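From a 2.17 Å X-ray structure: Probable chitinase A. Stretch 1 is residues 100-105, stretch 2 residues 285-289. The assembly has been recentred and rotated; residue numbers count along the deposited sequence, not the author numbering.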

# COMPACT_ATOMS: atom_id res chain seq x y z
N ASN A 100 3.58 -10.84 19.56
CA ASN A 100 2.74 -11.52 18.58
C ASN A 100 1.77 -10.55 17.91
O ASN A 100 0.96 -9.92 18.59
N THR A 101 1.86 -10.43 16.60
CA THR A 101 0.96 -9.56 15.86
C THR A 101 -0.33 -10.30 15.50
O THR A 101 -0.48 -11.49 15.79
N VAL A 102 -1.25 -9.58 14.88
CA VAL A 102 -2.45 -10.16 14.31
C VAL A 102 -2.04 -11.15 13.21
O VAL A 102 -1.15 -10.85 12.41
N PRO A 103 -2.67 -12.33 13.18
CA PRO A 103 -2.33 -13.33 12.16
C PRO A 103 -2.80 -12.94 10.76
O PRO A 103 -3.99 -12.77 10.54
N PHE A 104 -1.86 -12.80 9.83
CA PHE A 104 -2.21 -12.66 8.41
C PHE A 104 -1.08 -13.25 7.57
O PHE A 104 -0.08 -13.71 8.13
N ALA A 105 -1.25 -13.28 6.25
CA ALA A 105 -0.34 -14.01 5.36
C ALA A 105 1.13 -13.75 5.67
O ALA A 105 1.57 -12.60 5.68
N ASP A 285 2.58 -2.52 18.46
CA ASP A 285 1.26 -2.65 17.85
C ASP A 285 1.32 -2.75 16.33
O ASP A 285 0.34 -3.11 15.69
N LEU A 286 2.48 -2.43 15.76
CA LEU A 286 2.64 -2.37 14.31
C LEU A 286 2.57 -3.76 13.66
O LEU A 286 3.40 -4.62 13.95
N SER A 287 1.59 -3.97 12.79
CA SER A 287 1.47 -5.23 12.06
C SER A 287 2.48 -5.28 10.92
O SER A 287 3.20 -6.27 10.76
N VAL A 288 2.52 -4.21 10.12
CA VAL A 288 3.52 -4.10 9.06
C VAL A 288 3.72 -2.65 8.64
O VAL A 288 2.77 -1.88 8.53
N ILE A 289 4.98 -2.26 8.45
CA ILE A 289 5.25 -0.99 7.80
C ILE A 289 5.79 -1.26 6.40
O ILE A 289 6.74 -2.02 6.23

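What does Ser287 offer to a neighbour more than 180 residues away in sequence? It has the most surface covered of any residue in the contact, 59 Å², yet its CA-to-CB bond points sideways rather than at the other stretch. Both backbone and side chain take part: its CA meets Thr101 CG2 at 4.0 Å, and its carbonyl O lies 4.0 Å from Phe104 CZ. The side chain takes the m rotamer, with chi1 at -50°, and its CB comes within 4.0 Å of Phe104 CE1. The hydroxyl stands 4.3 Å from the nearest atom of Val102, OG to CG2, a loose van der Waals approach of the Val102 methyl to the hydroxyl oxygen, not a hydrogen bond. That OG has its hydrogen bond elsewhere in the structure, so it does not depend on stretch 1 for a polar partner.

How does Phe104 use its ring? The CA-to-CB bond points toward stretch 2, and chi1 of 63° (p) with chi2 of -73° carries the ring up to Ser287 and Val288, so that 48 Å² of the residue is covered. The carbonyl O of Ser287 sits at the ring edge, near its plane, where the C-H groups carry a slight positive charge that suits an oxygen. At the 4.0 Å separation of CZ and this O, the approach is a loose one. Val288, whose own CA-to-CB bond runs sideways, has a p rotamer with chi1 at 58°, and its CG1 comes 4.2 Å from Phe104 CZ. This is an apolar contact between side chains, made where Val288 begins a strand that continues later in the chain.

Why does Thr101 lie so close to the other backbone? It points its CA-to-CB bond toward stretch 2, and its CA and that of Ser287 are 5.8 Å apart, the nearest such pair across the contact. With chi1 at 40°, in the p well, the methyl CG2 comes 3.4 Å from Leu286 O, the closest approach between the stretches, and touches Ser287 CA as well. Leu286 meets Thr101 through that carbonyl; its side chain, t at chi1 and p at chi2, starts from a CA-to-CB bond that points away. Thr101 has 42 Å² covered, although it is poorly ordered, so the fine detail of its position deserves some caution.

Is there any polar link between the two stretches? No direct hydrogen bond crosses between them, but one water does the joining. It lies 2.6 Å from Thr101 OG1 and 2.7 Å from Ser287 O, where it can donate a hydrogen bond, although it has more acceptors in reach than protons to give. The threonine therefore divides its branches, CG2 packing against the backbone of Leu286 and Ser287 while OG1 reaches the water. The same Ser287 carbonyl thus meets both the water and the edge of the Phe104 ring, linking the polar and apolar parts of a contact that buries 198 Å² in all.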

# COMPACT_ATOMS: atom_id res chain seq x y z
CB ASN A 100 1.96 -12.65 19.23
CG ASN A 100 2.63 -13.17 20.49
OD1 ASN A 100 2.49 -12.59 21.56
ND2 ASN A 100 3.35 -14.28 20.35
CB THR A 101 1.61 -9.01 14.57
OG1 THR A 101 2.39 -10.04 13.95
CG2 THR A 101 2.50 -7.81 14.89
CB VAL A 102 -3.37 -9.08 13.72
CG1 VAL A 102 -4.76 -9.63 13.45
CG2 VAL A 102 -3.44 -7.90 14.67
CB PRO A 103 -3.05 -14.59 12.64
CG PRO A 103 -3.35 -14.35 14.09
CD PRO A 103 -3.58 -12.88 14.20
CB PHE A 104 -2.51 -11.20 8.04
CG PHE A 104 -1.36 -10.25 8.21
CD1 PHE A 104 -0.93 -9.86 9.47
CD2 PHE A 104 -0.73 -9.71 7.10
CE1 PHE A 104 0.12 -8.97 9.61
CE2 PHE A 104 0.32 -8.81 7.23
CZ PHE A 104 0.75 -8.44 8.49
CB ALA A 105 -0.64 -13.66 3.90
CB ASP A 285 0.38 -1.47 18.25
CG ASP A 285 0.16 -1.40 19.75
OD1 ASP A 285 -0.23 -2.43 20.33
OD2 ASP A 285 0.40 -0.33 20.34
CB LEU A 286 3.96 -1.69 13.95
CG LEU A 286 4.34 -1.58 12.48
CD1 LEU A 286 3.31 -0.76 11.71
CD2 LEU A 286 5.72 -0.98 12.34
CB SER A 287 0.05 -5.42 11.51
OG SER A 287 -0.92 -5.21 12.52
CB VAL A 288 3.13 -4.95 7.81
CG1 VAL A 288 1.77 -4.53 7.26
CG2 VAL A 288 4.20 -4.84 6.72
CB ILE A 289 6.24 -0.11 8.59
CG1 ILE A 289 6.58 1.15 7.79
CG2 ILE A 289 7.50 -0.88 8.96
CD1 ILE A 289 7.42 2.16 8.54
O HOH W 1 3.54 -8.62 12.04